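Local coordinates for putative NADH-depentdent flavin oxidoreductase (PDB 5OCS), which is an FMN-binding Old Yellow Enzyme (ene-reductase) that probably acts as an NAD(P)H-dependent flavin oxidoreductase, at residues V269-A274 with G301-A306; V232-W237 with V283-R288; N17-A22 with R332-A337; D6-G11 with A318-I323. All blocks are in the same frame, centred on the assembly; numbering follows the deposited sequence.

Contact 1 of 4, residues V269-A274 with G301-A306; sequences VSPQQA and GLITEA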
loop_
_atom_site.group_PDB
_atom_site.type_symbol
_atom_site.label_atom_id
_atom_site.label_comp_id
_atom_site.label_asym_id
_atom_site.label_seq_id
_atom_site.Cartn_x
_atom_site.Cartn_y
_atom_site.Cartn_z
ATOM N N VAL D 269 -20.894 -20.013 -8.233
ATOM C CA VAL D 269 -20.527 -20.317 -9.616
ATOM C C VAL D 269 -19.498 -19.287 -10.022
ATOM O O VAL D 269 -19.835 -18.084 -10.158
ATOM C CB VAL D 269 -21.741 -20.287 -10.573
ATOM C CG1 VAL D 269 -21.327 -20.680 -11.975
ATOM C CG2 VAL D 269 -22.786 -21.273 -10.074
ATOM N N SER D 270 -18.262 -19.746 -10.207
ATOM C CA SER D 270 -17.205 -18.854 -10.657
ATOM C C SER D 270 -17.297 -18.587 -12.149
ATOM O O SER D 270 -17.899 -19.360 -12.898
ATOM C CB SER D 270 -15.826 -19.434 -10.359
ATOM O OG SER D 270 -15.530 -20.581 -11.160
ATOM N N PRO D 271 -16.582 -17.540 -12.613
ATOM C CA PRO D 271 -16.522 -17.370 -14.062
ATOM C C PRO D 271 -15.996 -18.587 -14.855
ATOM O O PRO D 271 -16.528 -18.887 -15.923
ATOM C CB PRO D 271 -15.628 -16.132 -14.228
ATOM C CG PRO D 271 -15.832 -15.372 -12.962
ATOM C CD PRO D 271 -15.920 -16.427 -11.894
ATOM N N GLN D 272 -15.021 -19.318 -14.319
ATOM C CA GLN D 272 -14.465 -20.486 -15.039
ATOM C C GLN D 272 -15.548 -21.528 -15.325
ATOM O O GLN D 272 -15.528 -22.202 -16.387
ATOM C CB GLN D 272 -13.329 -21.124 -14.242
ATOM C CG GLN D 272 -12.672 -22.341 -14.917
ATOM C CD GLN D 272 -11.956 -21.962 -16.187
ATOM O OE1 GLN D 272 -11.215 -20.964 -16.217
ATOM N NE2 GLN D 272 -12.173 -22.741 -17.260
ATOM N N GLN D 273 -16.444 -21.693 -14.368
ATOM C CA GLN D 273 -17.590 -22.594 -14.541
ATOM C C GLN D 273 -18.641 -21.969 -15.432
ATOM O O GLN D 273 -19.202 -22.630 -16.345
ATOM C CB GLN D 273 -18.203 -22.885 -13.191
ATOM C CG GLN D 273 -17.293 -23.667 -12.239
ATOM C CD GLN D 273 -17.769 -23.557 -10.803
ATOM O OE1 GLN D 273 -18.165 -22.480 -10.373
ATOM N NE2 GLN D 273 -17.718 -24.661 -10.035
ATOM N N ALA D 274 -18.957 -20.714 -15.139
ATOM C CA ALA D 274 -20.120 -20.051 -15.754
ATOM C C ALA D 274 -19.993 -19.816 -17.244
ATOM O O ALA D 274 -20.988 -19.950 -17.992
ATOM C CB ALA D 274 -20.376 -18.722 -15.067
ATOM N N GLY D 301 -16.913 -10.120 -8.791
ATOM C CA GLY D 301 -16.152 -10.604 -9.913
ATOM C C GLY D 301 -14.951 -11.407 -9.438
ATOM O O GLY D 301 -13.932 -10.812 -8.996
ATOM N N LEU D 302 -15.025 -12.737 -9.551
ATOM C CA LEU D 302 -13.891 -13.592 -9.164
ATOM C C LEU D 302 -12.960 -13.678 -10.347
ATOM O O LEU D 302 -12.829 -14.717 -10.969
ATOM C CB LEU D 302 -14.381 -14.982 -8.709
ATOM C CG LEU D 302 -15.348 -14.964 -7.532
ATOM C CD1 LEU D 302 -15.748 -16.418 -7.245
ATOM C CD2 LEU D 302 -14.812 -14.301 -6.274
ATOM N N ILE D 303 -12.332 -12.543 -10.662
ATOM C CA ILE D 303 -11.536 -12.348 -11.844
ATOM C C ILE D 303 -10.203 -11.737 -11.498
ATOM O O ILE D 303 -10.036 -11.182 -10.411
ATOM C CB ILE D 303 -12.289 -11.475 -12.878
ATOM C CG1 ILE D 303 -12.585 -10.072 -12.317
ATOM C CG2 ILE D 303 -13.593 -12.150 -13.277
ATOM C CD1 ILE D 303 -11.452 -9.080 -12.496
ATOM N N THR D 304 -9.246 -11.849 -12.416
ATOM C CA THR D 304 -7.925 -11.234 -12.223
ATOM C C THR D 304 -7.528 -10.309 -13.371
ATOM O O THR D 304 -6.641 -9.494 -13.197
ATOM C CB THR D 304 -6.807 -12.297 -12.056
ATOM O OG1 THR D 304 -6.678 -13.028 -13.294
ATOM C CG2 THR D 304 -7.142 -13.265 -10.883
ATOM N N GLU D 305 -8.152 -10.438 -14.539
ATOM C CA GLU D 305 -7.701 -9.684 -15.738
ATOM C C GLU D 305 -8.620 -8.536 -16.096
ATOM O O GLU D 305 -9.838 -8.644 -16.018
ATOM C CB GLU D 305 -7.589 -10.625 -16.944
ATOM C CG GLU D 305 -6.733 -11.862 -16.719
ATOM C CD GLU D 305 -5.358 -11.548 -16.142
ATOM O OE1 GLU D 305 -4.557 -10.790 -16.773
ATOM O OE2 GLU D 305 -5.072 -12.035 -15.023
ATOM N N ALA D 306 -8.024 -7.429 -16.566
ATOM C CA ALA D 306 -8.770 -6.271 -16.998
ATOM C C ALA D 306 -9.833 -6.628 -18.025
ATOM O O ALA D 306 -10.958 -6.136 -17.935
ATOM C CB ALA D 306 -7.853 -5.215 -17.582
#
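Pro-271 meets Leu-302 and Ile-303 through the outer edge of its ring. Its CD lies 3.8 Å from CB of Leu-302. Its CG lies 3.9 Å from CG2 of Ile-303. The ring crosses both side chains at about a right angle. CD and CG of Pro-271 both also sit 3.7 Å from the backbone O of Leu-302. Ser-270 adds a looser touch, CB to Leu-302 CD1 at 4.3 Å. No hydrogen bond joins the two segments.

Ile-303 gives the proline its CG2 branch, while its CG1 arm leads away toward Trp-333. The first torsion explains the split: CG1 stands between the backbone N and the carbonyl carbon (chi1 62°), and CG2 lies anti to the carbonyl carbon. Leu-302 is the centre of an inverse gamma turn. The chain makes this turn just after strand 297-300 of the TIM barrel, before helix 306-314. Leu-302 is an FMN-binding residue, although no FMN is bound to this chain here. The side chain of Leu-302 is about 4 Å from a bound citrate, probably from the crystallisation liquor.

Ser-270 is the N-cap of the short helix 271-274. Its backbone O accepts from Ala-274 N at 2.8 Å. Its own N is held by Gln-273 OE1 at 2.7 Å, with the donor in the carbonyl plane and an N-H...O angle of 154°. On the other segment, Thr-304 OG1 donates to the anti lone pair of Glu-305 OE2 at 2.6 Å. The other carboxylate oxygen of Glu-305 forms a salt bridge with Lys-340.

Contact 2 of 4, residues V232-W237 with V283-R288; sequences VSATDW and VPYAQR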
loop_
_atom_site.group_PDB
_atom_site.type_symbol
_atom_site.label_atom_id
_atom_site.label_comp_id
_atom_site.label_asym_id
_atom_site.label_seq_id
_atom_site.Cartn_x
_atom_site.Cartn_y
_atom_site.Cartn_z
ATOM N N VAL D 232 -26.336 -9.480 -1.353
ATOM C CA VAL D 232 -27.212 -10.655 -1.400
ATOM C C VAL D 232 -26.504 -11.799 -2.074
ATOM O O VAL D 232 -25.814 -11.601 -3.072
ATOM C CB VAL D 232 -28.511 -10.355 -2.182
ATOM C CG1 VAL D 232 -29.432 -11.583 -2.207
ATOM C CG2 VAL D 232 -29.263 -9.153 -1.583
ATOM N N SER D 233 -26.654 -13.014 -1.526
ATOM C CA SER D 233 -26.141 -14.192 -2.214
ATOM C C SER D 233 -27.061 -14.589 -3.344
ATOM O O SER D 233 -28.239 -14.721 -3.096
ATOM C CB SER D 233 -26.063 -15.369 -1.245
ATOM O OG SER D 233 -25.617 -16.506 -1.963
ATOM N N ALA D 234 -26.555 -14.782 -4.565
ATOM C CA ALA D 234 -27.441 -15.108 -5.692
ATOM C C ALA D 234 -28.297 -16.327 -5.405
ATOM O O ALA D 234 -29.483 -16.349 -5.759
ATOM C CB ALA D 234 -26.630 -15.335 -6.945
ATOM N N THR D 235 -27.661 -17.348 -4.828
ATOM C CA THR D 235 -28.309 -18.622 -4.549
ATOM C C THR D 235 -27.433 -19.481 -3.624
ATOM O O THR D 235 -26.206 -19.335 -3.601
ATOM C CB THR D 235 -28.619 -19.402 -5.861
ATOM O OG1 THR D 235 -29.312 -20.635 -5.558
ATOM C CG2 THR D 235 -27.353 -19.740 -6.662
ATOM N N ASP D 236 -28.069 -20.384 -2.888
ATOM C CA ASP D 236 -27.381 -21.490 -2.237
ATOM C C ASP D 236 -27.034 -22.549 -3.294
ATOM O O ASP D 236 -27.628 -22.608 -4.391
ATOM C CB ASP D 236 -28.213 -22.113 -1.103
ATOM C CG ASP D 236 -28.418 -21.182 0.087
ATOM O OD1 ASP D 236 -27.701 -20.180 0.241
ATOM O OD2 ASP D 236 -29.319 -21.471 0.879
ATOM N N TRP D 237 -26.055 -23.376 -2.949
ATOM C CA TRP D 237 -25.610 -24.493 -3.787
ATOM C C TRP D 237 -26.554 -25.709 -3.546
ATOM O O TRP D 237 -26.655 -26.614 -4.367
ATOM C CB TRP D 237 -24.116 -24.748 -3.437
ATOM C CG TRP D 237 -23.475 -25.987 -3.924
ATOM C CD1 TRP D 237 -22.863 -26.190 -5.145
ATOM C CD2 TRP D 237 -23.294 -27.203 -3.183
ATOM N NE1 TRP D 237 -22.358 -27.474 -5.222
ATOM C CE2 TRP D 237 -22.608 -28.118 -4.033
ATOM C CE3 TRP D 237 -23.664 -27.618 -1.891
ATOM C CZ2 TRP D 237 -22.280 -29.430 -3.624
ATOM C CZ3 TRP D 237 -23.341 -28.932 -1.480
ATOM C CH2 TRP D 237 -22.660 -29.819 -2.352
ATOM N N VAL D 283 -20.934 -13.640 -14.813
ATOM C CA VAL D 283 -21.725 -13.442 -13.573
ATOM C C VAL D 283 -23.216 -13.571 -13.939
ATOM O O VAL D 283 -23.956 -12.602 -14.007
ATOM C CB VAL D 283 -21.333 -12.109 -12.870
ATOM C CG1 VAL D 283 -19.948 -12.290 -12.269
ATOM C CG2 VAL D 283 -21.313 -10.900 -13.821
ATOM N N PRO D 284 -23.651 -14.810 -14.221
ATOM C CA PRO D 284 -25.012 -14.958 -14.755
ATOM C C PRO D 284 -26.164 -14.500 -13.838
ATOM O O PRO D 284 -27.244 -14.020 -14.311
ATOM C CB PRO D 284 -25.102 -16.473 -15.069
ATOM C CG PRO D 284 -24.043 -17.100 -14.260
ATOM C CD PRO D 284 -22.936 -16.085 -14.160
ATOM N N TYR D 285 -25.959 -14.638 -12.527
ATOM C CA TYR D 285 -26.988 -14.293 -11.607
ATOM C C TYR D 285 -27.088 -12.770 -11.516
ATOM O O TYR D 285 -28.174 -12.232 -11.507
ATOM C CB TYR D 285 -26.732 -14.914 -10.256
ATOM C CG TYR D 285 -26.684 -16.428 -10.319
ATOM C CD1 TYR D 285 -27.724 -17.161 -10.933
ATOM C CD2 TYR D 285 -25.609 -17.138 -9.777
ATOM C CE1 TYR D 285 -27.687 -18.561 -10.971
ATOM C CE2 TYR D 285 -25.557 -18.524 -9.836
ATOM C CZ TYR D 285 -26.621 -19.237 -10.394
ATOM O OH TYR D 285 -26.569 -20.628 -10.474
ATOM N N ALA D 286 -25.943 -12.101 -11.482
ATOM C CA ALA D 286 -25.918 -10.635 -11.459
ATOM C C ALA D 286 -26.561 -10.113 -12.755
ATOM O O ALA D 286 -27.352 -9.181 -12.726
ATOM C CB ALA D 286 -24.487 -10.116 -11.311
ATOM N N GLN D 287 -26.263 -10.769 -13.869
ATOM C CA GLN D 287 -26.831 -10.392 -15.171
ATOM C C GLN D 287 -28.359 -10.407 -15.148
ATOM O O GLN D 287 -29.050 -9.481 -15.637
ATOM C CB GLN D 287 -26.262 -11.296 -16.275
ATOM C CG GLN D 287 -26.626 -10.908 -17.716
ATOM C CD GLN D 287 -28.049 -11.270 -18.140
ATOM O OE1 GLN D 287 -28.673 -12.181 -17.597
ATOM N NE2 GLN D 287 -28.593 -10.497 -19.060
ATOM N N ARG D 288 -28.897 -11.462 -14.560
ATOM C CA ARG D 288 -30.326 -11.610 -14.503
ATOM C C ARG D 288 -30.941 -10.607 -13.546
ATOM O O ARG D 288 -31.959 -10.032 -13.854
ATOM C CB ARG D 288 -30.700 -13.012 -14.087
ATOM C CG ARG D 288 -32.208 -13.230 -14.084
ATOM C CD ARG D 288 -32.465 -14.684 -13.829
ATOM N NE ARG D 288 -33.878 -14.948 -13.603
ATOM C CZ ARG D 288 -34.352 -16.127 -13.231
ATOM N NH1 ARG D 288 -33.524 -17.147 -13.068
ATOM N NH2 ARG D 288 -35.656 -16.276 -13.029
#
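Tyr-285 reaches from the first turn of helix 284-293 onto Ala-234 and Thr-235. The two partners touch different parts of it. Ala-234 packs at the root of the side chain, with its CB 3.3 Å from Tyr-285 CB and 3.5 Å from CD2. The first of these is a tight approach for two aliphatic carbons. Thr-235 packs near the phenol end, where its CG2 lies 3.8 Å from both CZ and CE2. Both methyls approach the ring obliquely.

The methyl of Thr-235 makes an off-centre CH-pi contact. Its CG2 is 4.2 Å from the ring centroid and 30° off the ring normal. The threonine is turned with OG1 anti to its backbone N (chi1 -178°), which splits its two branches between different tasks. CG2 faces the tyrosine, and OG1 donates to Asp-236 O at 2.8 Å, in the carbonyl plane and on a lone pair.

This contact lies where strand 228-233 of the TIM barrel gives way to the loop before helix 244-256. It joins that loop to the N-terminal end of helix 284-293. Val-283 is the N-cap of that helix, and its O accepts from Gln-287 N. Tyr-285 has CG anti to the carbonyl carbon (chi1 -60°), which extends the ring along the loop from Ala-234 to Thr-235. Ala-234 also packs on Val-264 of the neighbouring strand 262-265, and its O accepts from Thr-247 OG1.

Contact 3 of 4, residues N17-A22 with R332-A337; sequences NRIAIA and RWPWHA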
loop_
_atom_site.group_PDB
_atom_site.type_symbol
_atom_site.label_atom_id
_atom_site.label_comp_id
_atom_site.label_asym_id
_atom_site.label_seq_id
_atom_site.Cartn_x
_atom_site.Cartn_y
_atom_site.Cartn_z
ATOM N N ASN D 17 -14.998 5.285 -11.718
ATOM C CA ASN D 17 -15.082 4.186 -12.656
ATOM C C ASN D 17 -15.947 3.082 -12.039
ATOM O O ASN D 17 -16.498 3.311 -10.994
ATOM C CB ASN D 17 -13.695 3.680 -13.026
ATOM C CG ASN D 17 -12.856 3.341 -11.801
ATOM O OD1 ASN D 17 -13.257 2.533 -10.990
ATOM N ND2 ASN D 17 -11.676 3.979 -11.672
ATOM N N ARG D 18 -16.071 1.934 -12.704
ATOM C CA ARG D 18 -16.981 0.893 -12.281
ATOM C C ARG D 18 -16.324 -0.139 -11.387
ATOM O O ARG D 18 -16.939 -1.162 -11.098
ATOM C CB ARG D 18 -17.599 0.236 -13.499
ATOM C CG ARG D 18 -18.478 1.231 -14.268
ATOM C CD ARG D 18 -18.909 0.546 -15.551
ATOM N NE ARG D 18 -19.634 1.529 -16.362
ATOM C CZ ARG D 18 -20.926 1.822 -16.254
ATOM N NH1 ARG D 18 -21.722 1.134 -15.467
ATOM N NH2 ARG D 18 -21.424 2.808 -17.003
ATOM N N ILE D 19 -15.099 0.158 -10.897
ATOM C CA ILE D 19 -14.339 -0.767 -10.058
ATOM C C ILE D 19 -14.609 -0.502 -8.600
ATOM O O ILE D 19 -14.414 0.613 -8.145
ATOM C CB ILE D 19 -12.815 -0.693 -10.324
ATOM C CG1 ILE D 19 -12.491 -0.979 -11.792
ATOM C CG2 ILE D 19 -12.068 -1.706 -9.473
ATOM C CD1 ILE D 19 -11.142 -0.452 -12.192
ATOM N N ALA D 20 -15.084 -1.523 -7.878
ATOM C CA ALA D 20 -15.272 -1.430 -6.430
ATOM C C ALA D 20 -14.314 -2.379 -5.750
ATOM O O ALA D 20 -14.109 -3.515 -6.231
ATOM C CB ALA D 20 -16.709 -1.768 -6.048
ATOM N N ILE D 21 -13.740 -1.946 -4.614
ATOM C CA ILE D 21 -12.899 -2.796 -3.815
ATOM C C ILE D 21 -13.814 -3.494 -2.838
ATOM O O ILE D 21 -14.485 -2.826 -2.050
ATOM C CB ILE D 21 -11.780 -2.037 -3.078
ATOM C CG1 ILE D 21 -10.852 -1.408 -4.079
ATOM C CG2 ILE D 21 -10.979 -2.986 -2.174
ATOM C CD1 ILE D 21 -9.948 -0.384 -3.479
ATOM N N ALA D 22 -13.813 -4.834 -2.876
ATOM C CA ALA D 22 -14.776 -5.629 -2.124
ATOM C C ALA D 22 -14.448 -5.558 -0.643
ATOM O O ALA D 22 -13.288 -5.402 -0.302
ATOM C CB ALA D 22 -14.744 -7.104 -2.579
ATOM N N ARG D 332 -2.454 -2.139 -7.002
ATOM C CA ARG D 332 -2.515 -1.229 -8.118
ATOM C C ARG D 332 -3.346 -1.784 -9.295
ATOM O O ARG D 332 -3.233 -1.278 -10.449
ATOM C CB ARG D 332 -1.102 -0.897 -8.610
ATOM C CG ARG D 332 -0.148 -0.420 -7.512
ATOM C CD ARG D 332 -0.544 0.905 -6.880
ATOM N NE ARG D 332 0.648 1.355 -6.168
ATOM C CZ ARG D 332 0.866 1.333 -4.862
ATOM N NH1 ARG D 332 -0.096 1.107 -3.991
ATOM N NH2 ARG D 332 2.088 1.645 -4.429
ATOM N N TRP D 333 -4.170 -2.802 -9.042
ATOM C CA TRP D 333 -4.974 -3.415 -10.100
ATOM C C TRP D 333 -5.687 -2.407 -11.018
ATOM O O TRP D 333 -5.625 -2.558 -12.272
ATOM C CB TRP D 333 -5.989 -4.421 -9.514
ATOM C CG TRP D 333 -6.646 -5.306 -10.568
ATOM C CD1 TRP D 333 -6.238 -6.533 -10.939
ATOM C CD2 TRP D 333 -7.796 -4.996 -11.379
ATOM N NE1 TRP D 333 -7.044 -7.030 -11.933
ATOM C CE2 TRP D 333 -8.018 -6.116 -12.216
ATOM C CE3 TRP D 333 -8.674 -3.901 -11.453
ATOM C CZ2 TRP D 333 -9.064 -6.175 -13.131
ATOM C CZ3 TRP D 333 -9.730 -3.952 -12.383
ATOM C CH2 TRP D 333 -9.897 -5.095 -13.209
ATOM N N PRO D 334 -6.297 -1.349 -10.461
ATOM C CA PRO D 334 -6.976 -0.420 -11.368
ATOM C C PRO D 334 -5.990 0.347 -12.238
ATOM O O PRO D 334 -6.296 0.624 -13.413
ATOM C CB PRO D 334 -7.777 0.508 -10.439
ATOM C CG PRO D 334 -7.854 -0.255 -9.107
ATOM C CD PRO D 334 -6.569 -1.023 -9.041
ATOM N N TRP D 335 -4.790 0.655 -11.731
ATOM C CA TRP D 335 -3.780 1.262 -12.638
ATOM C C TRP D 335 -3.411 0.318 -13.831
ATOM O O TRP D 335 -3.335 0.717 -15.021
ATOM C CB TRP D 335 -2.488 1.541 -11.916
ATOM C CG TRP D 335 -2.535 2.462 -10.741
ATOM C CD1 TRP D 335 -3.623 2.983 -10.108
ATOM C CD2 TRP D 335 -1.384 2.902 -10.014
ATOM N NE1 TRP D 335 -3.210 3.777 -9.052
ATOM C CE2 TRP D 335 -1.836 3.750 -8.994
ATOM C CE3 TRP D 335 -0.004 2.697 -10.176
ATOM C CZ2 TRP D 335 -0.947 4.357 -8.086
ATOM C CZ3 TRP D 335 0.860 3.291 -9.290
ATOM C CH2 TRP D 335 0.381 4.116 -8.259
ATOM N N HIS D 336 -3.201 -0.943 -13.490
ATOM C CA HIS D 336 -2.794 -1.973 -14.450
ATOM C C HIS D 336 -3.902 -2.240 -15.440
ATOM O O HIS D 336 -3.599 -2.359 -16.657
ATOM C CB HIS D 336 -2.310 -3.200 -13.738
ATOM C CG HIS D 336 -1.152 -2.918 -12.853
ATOM N ND1 HIS D 336 -0.879 -3.649 -11.720
ATOM C CD2 HIS D 336 -0.257 -1.905 -12.880
ATOM C CE1 HIS D 336 0.194 -3.146 -11.126
ATOM N NE2 HIS D 336 0.597 -2.089 -11.824
ATOM N N ALA D 337 -5.152 -2.207 -14.956
ATOM C CA ALA D 337 -6.304 -2.326 -15.847
ATOM C C ALA D 337 -6.451 -1.138 -16.818
ATOM O O ALA D 337 -6.748 -1.311 -18.039
ATOM C CB ALA D 337 -7.605 -2.573 -15.073
#
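This is a small, buried, wholly apolar contact between the first strand of the TIM barrel, 19-21, and the start of helix 333-341. It rests mainly on one methyl group. CD1 of Ile-19 lies 3.8 Å from Trp-333 CZ3 and 3.9 Å from Pro-334 CB. It comes to the indole at its edge, in the ring plane, and so is not stacked on a face. One indole face is covered instead by Ala-337 CB, one helical turn on, 3.7 Å above the plane.

The ethyl arm of Ile-19 is extended toward the helix (chi2 160°). A chi1 of -168° swings the indole of Trp-333 off the helix start to the strand, with CZ3 at the isoleucine. Just before the strand, Asn-17 forms an Asx turn. Its OD1 accepts from Ile-19 N at 3.0 Å, with the donor tilted 17° from the carbonyl plane.

Trp-333 NE1 donates to Thr-304 O, which fixes the far side of the indole. Around the contact, Ile-323 of strand 320-323 touches both Ile-19 and Trp-333. Ala-309 of helix 306-314 packs on the indole, and Met-327 of helix 325-329 reaches Trp-333 and Pro-334.

Contact 4 of 4, residues D6-G11 with A318-I323; sequences DPYRIG and ADIISI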
loop_
_atom_site.group_PDB
_atom_site.type_symbol
_atom_site.label_atom_id
_atom_site.label_comp_id
_atom_site.label_asym_id
_atom_site.label_seq_id
_atom_site.Cartn_x
_atom_site.Cartn_y
_atom_site.Cartn_z
ATOM N N ASP D 6 -15.787 3.944 -17.404
ATOM C CA ASP D 6 -16.786 4.986 -17.390
ATOM C C ASP D 6 -17.066 5.428 -15.977
ATOM O O ASP D 6 -17.173 4.582 -15.072
ATOM C CB ASP D 6 -18.124 4.505 -17.906
ATOM C CG ASP D 6 -18.122 4.176 -19.362
ATOM O OD1 ASP D 6 -17.198 4.545 -20.092
ATOM O OD2 ASP D 6 -19.101 3.526 -19.755
ATOM N N PRO D 7 -17.236 6.745 -15.770
ATOM C CA PRO D 7 -17.803 7.208 -14.509
ATOM C C PRO D 7 -19.150 6.605 -14.265
ATOM O O PRO D 7 -19.852 6.204 -15.196
ATOM C CB PRO D 7 -17.938 8.724 -14.714
ATOM C CG PRO D 7 -16.908 9.046 -15.699
ATOM C CD PRO D 7 -16.832 7.866 -16.628
ATOM N N TYR D 8 -19.526 6.493 -13.004
ATOM C CA TYR D 8 -20.832 5.971 -12.672
ATOM C C TYR D 8 -21.251 6.645 -11.383
ATOM O O TYR D 8 -20.545 7.549 -10.909
ATOM C CB TYR D 8 -20.761 4.447 -12.586
ATOM C CG TYR D 8 -22.089 3.742 -12.596
ATOM C CD1 TYR D 8 -22.931 3.790 -13.699
ATOM C CD2 TYR D 8 -22.516 3.026 -11.484
ATOM C CE1 TYR D 8 -24.147 3.127 -13.700
ATOM C CE2 TYR D 8 -23.741 2.376 -11.478
ATOM C CZ TYR D 8 -24.545 2.430 -12.588
ATOM O OH TYR D 8 -25.757 1.766 -12.530
ATOM N N ARG D 9 -22.414 6.280 -10.876
ATOM C CA ARG D 9 -23.060 6.927 -9.755
ATOM C C ARG D 9 -23.956 5.905 -9.057
ATOM O O ARG D 9 -24.624 5.097 -9.729
ATOM C CB ARG D 9 -23.930 8.061 -10.274
ATOM C CG ARG D 9 -24.506 8.967 -9.199
ATOM C CD ARG D 9 -25.407 10.080 -9.747
ATOM N NE ARG D 9 -26.423 9.624 -10.701
ATOM C CZ ARG D 9 -27.503 8.885 -10.417
ATOM N NH1 ARG D 9 -27.759 8.449 -9.179
ATOM N NH2 ARG D 9 -28.339 8.553 -11.400
ATOM N N ILE D 10 -23.965 5.951 -7.728
ATOM C CA ILE D 10 -24.910 5.199 -6.902
ATOM C C ILE D 10 -25.523 6.207 -5.950
ATOM O O ILE D 10 -24.812 6.852 -5.196
ATOM C CB ILE D 10 -24.256 4.007 -6.178
ATOM C CG1 ILE D 10 -22.939 4.394 -5.498
ATOM C CG2 ILE D 10 -23.994 2.887 -7.180
ATOM C CD1 ILE D 10 -22.372 3.329 -4.581
ATOM N N GLY D 11 -26.835 6.409 -6.048
ATOM C CA GLY D 11 -27.482 7.499 -5.349
ATOM C C GLY D 11 -26.889 8.818 -5.795
ATOM O O GLY D 11 -26.781 9.061 -6.975
ATOM N N ALA D 318 -23.269 -6.424 -15.358
ATOM C CA ALA D 318 -23.284 -5.675 -14.104
ATOM C C ALA D 318 -22.944 -4.221 -14.406
ATOM O O ALA D 318 -22.371 -3.931 -15.458
ATOM C CB ALA D 318 -22.289 -6.266 -13.091
ATOM N N ASP D 319 -23.302 -3.329 -13.496
ATOM C CA ASP D 319 -22.941 -1.914 -13.584
ATOM C C ASP D 319 -21.660 -1.569 -12.843
ATOM O O ASP D 319 -20.950 -0.632 -13.232
ATOM C CB ASP D 319 -24.080 -1.089 -13.027
ATOM C CG ASP D 319 -25.385 -1.427 -13.685
ATOM O OD1 ASP D 319 -25.411 -1.234 -14.912
ATOM O OD2 ASP D 319 -26.317 -1.908 -13.022
ATOM N N ILE D 320 -21.383 -2.320 -11.785
ATOM C CA ILE D 320 -20.181 -2.147 -10.976
ATOM C C ILE D 320 -19.645 -3.547 -10.721
ATOM O O ILE D 320 -20.438 -4.499 -10.538
ATOM C CB ILE D 320 -20.530 -1.453 -9.655
ATOM C CG1 ILE D 320 -20.965 0.001 -9.921
ATOM C CG2 ILE D 320 -19.342 -1.514 -8.696
ATOM C CD1 ILE D 320 -21.582 0.657 -8.723
ATOM N N ILE D 321 -18.321 -3.705 -10.752
ATOM C CA ILE D 321 -17.719 -4.987 -10.479
ATOM C C ILE D 321 -16.935 -4.825 -9.209
ATOM O O ILE D 321 -16.068 -3.931 -9.127
ATOM C CB ILE D 321 -16.847 -5.565 -11.619
ATOM C CG1 ILE D 321 -16.161 -6.900 -11.191
ATOM C CG2 ILE D 321 -15.806 -4.566 -12.141
ATOM C CD1 ILE D 321 -15.485 -7.620 -12.329
ATOM N N SER D 322 -17.196 -5.688 -8.236
ATOM C CA SER D 322 -16.359 -5.723 -7.041
ATOM C C SER D 322 -15.242 -6.748 -7.160
ATOM O O SER D 322 -15.450 -7.861 -7.635
ATOM C CB SER D 322 -17.192 -5.918 -5.760
ATOM O OG SER D 322 -17.742 -7.227 -5.623
ATOM N N ILE D 323 -14.045 -6.355 -6.723
ATOM C CA ILE D 323 -12.860 -7.185 -6.862
ATOM C C ILE D 323 -12.207 -7.362 -5.512
ATOM O O ILE D 323 -12.052 -6.396 -4.775
ATOM C CB ILE D 323 -11.879 -6.593 -7.868
ATOM C CG1 ILE D 323 -12.498 -6.546 -9.266
ATOM C CG2 ILE D 323 -10.645 -7.472 -7.987
ATOM C CD1 ILE D 323 -11.723 -5.710 -10.240
#
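Tyr-8 and Ile-10 of the N-terminal hairpin, strands 8-10 and 13-15, pack on Asp-319 and Ile-320 at the start of strand 320-323. That strand is the eighth of the TIM barrel. The antiparallel hairpin lies across this end of the barrel, and the contact is buried.

With chi1 at -165° the Tyr-8 ring reaches Asp-319 and the first residue of the strand. Its CD2 lies 3.7 Å from Ile-320 CG1, approached obliquely. The backbone O of Asp-319 sits over one face of the ring. The phenol end passes the carboxylate, and the ring and carboxylate planes are only 14° apart. The pair is not hydrogen-bonded: OH is nearest to Asp-319 CB, and both carboxylate oxygens are farther off. Those oxygens are engaged with other groups. OD1 forms a salt bridge with Lys-290, and OD2 accepts from Thr-297 N. These two partners probably fix the carboxylate in place, and the lysine would favour the charged form of Asp-319.

The extended arm of Ile-320 brings CD1 in between Tyr-8 and Ile-10. Ile-10 has the less usual setting, with CG1 between the backbone N and the carbonyl carbon (chi1 47°). This turns CG2 to face Ile-320, and the two side chains cross at about a right angle. Met-298 and Leu-15 also touch both isoleucines and extend this apolar patch. The two methyls meet directly, Ile-10 CG2 lying 3.6 Å from Ile-320 CD1.

Contacts 3 and 4 share the seam that closes the barrel, where strands 19-21 and 320-323 are neighbours. Ala-20 N lies 2.9 Å from Ile-321 O, and Ala-20 O lies 2.9 Å from Ile-323 N. Contact 1 joins the same region. Gly-301 N lies 2.9 Å from Ser-322 O of contact 4, and Ala-306 CB lies 3.7 Å from Ala-337 CB of contact 3. Contact 2 touches contact 1, with Ala-274 CB 3.8 Å from Pro-284 CD, but does not touch contacts 3 or 4. Contact 1 alone holds an FMN-binding residue, Leu-302, whose side chain is about 6 Å from that of Ala-324 and about 10 Å from that of Tyr-285.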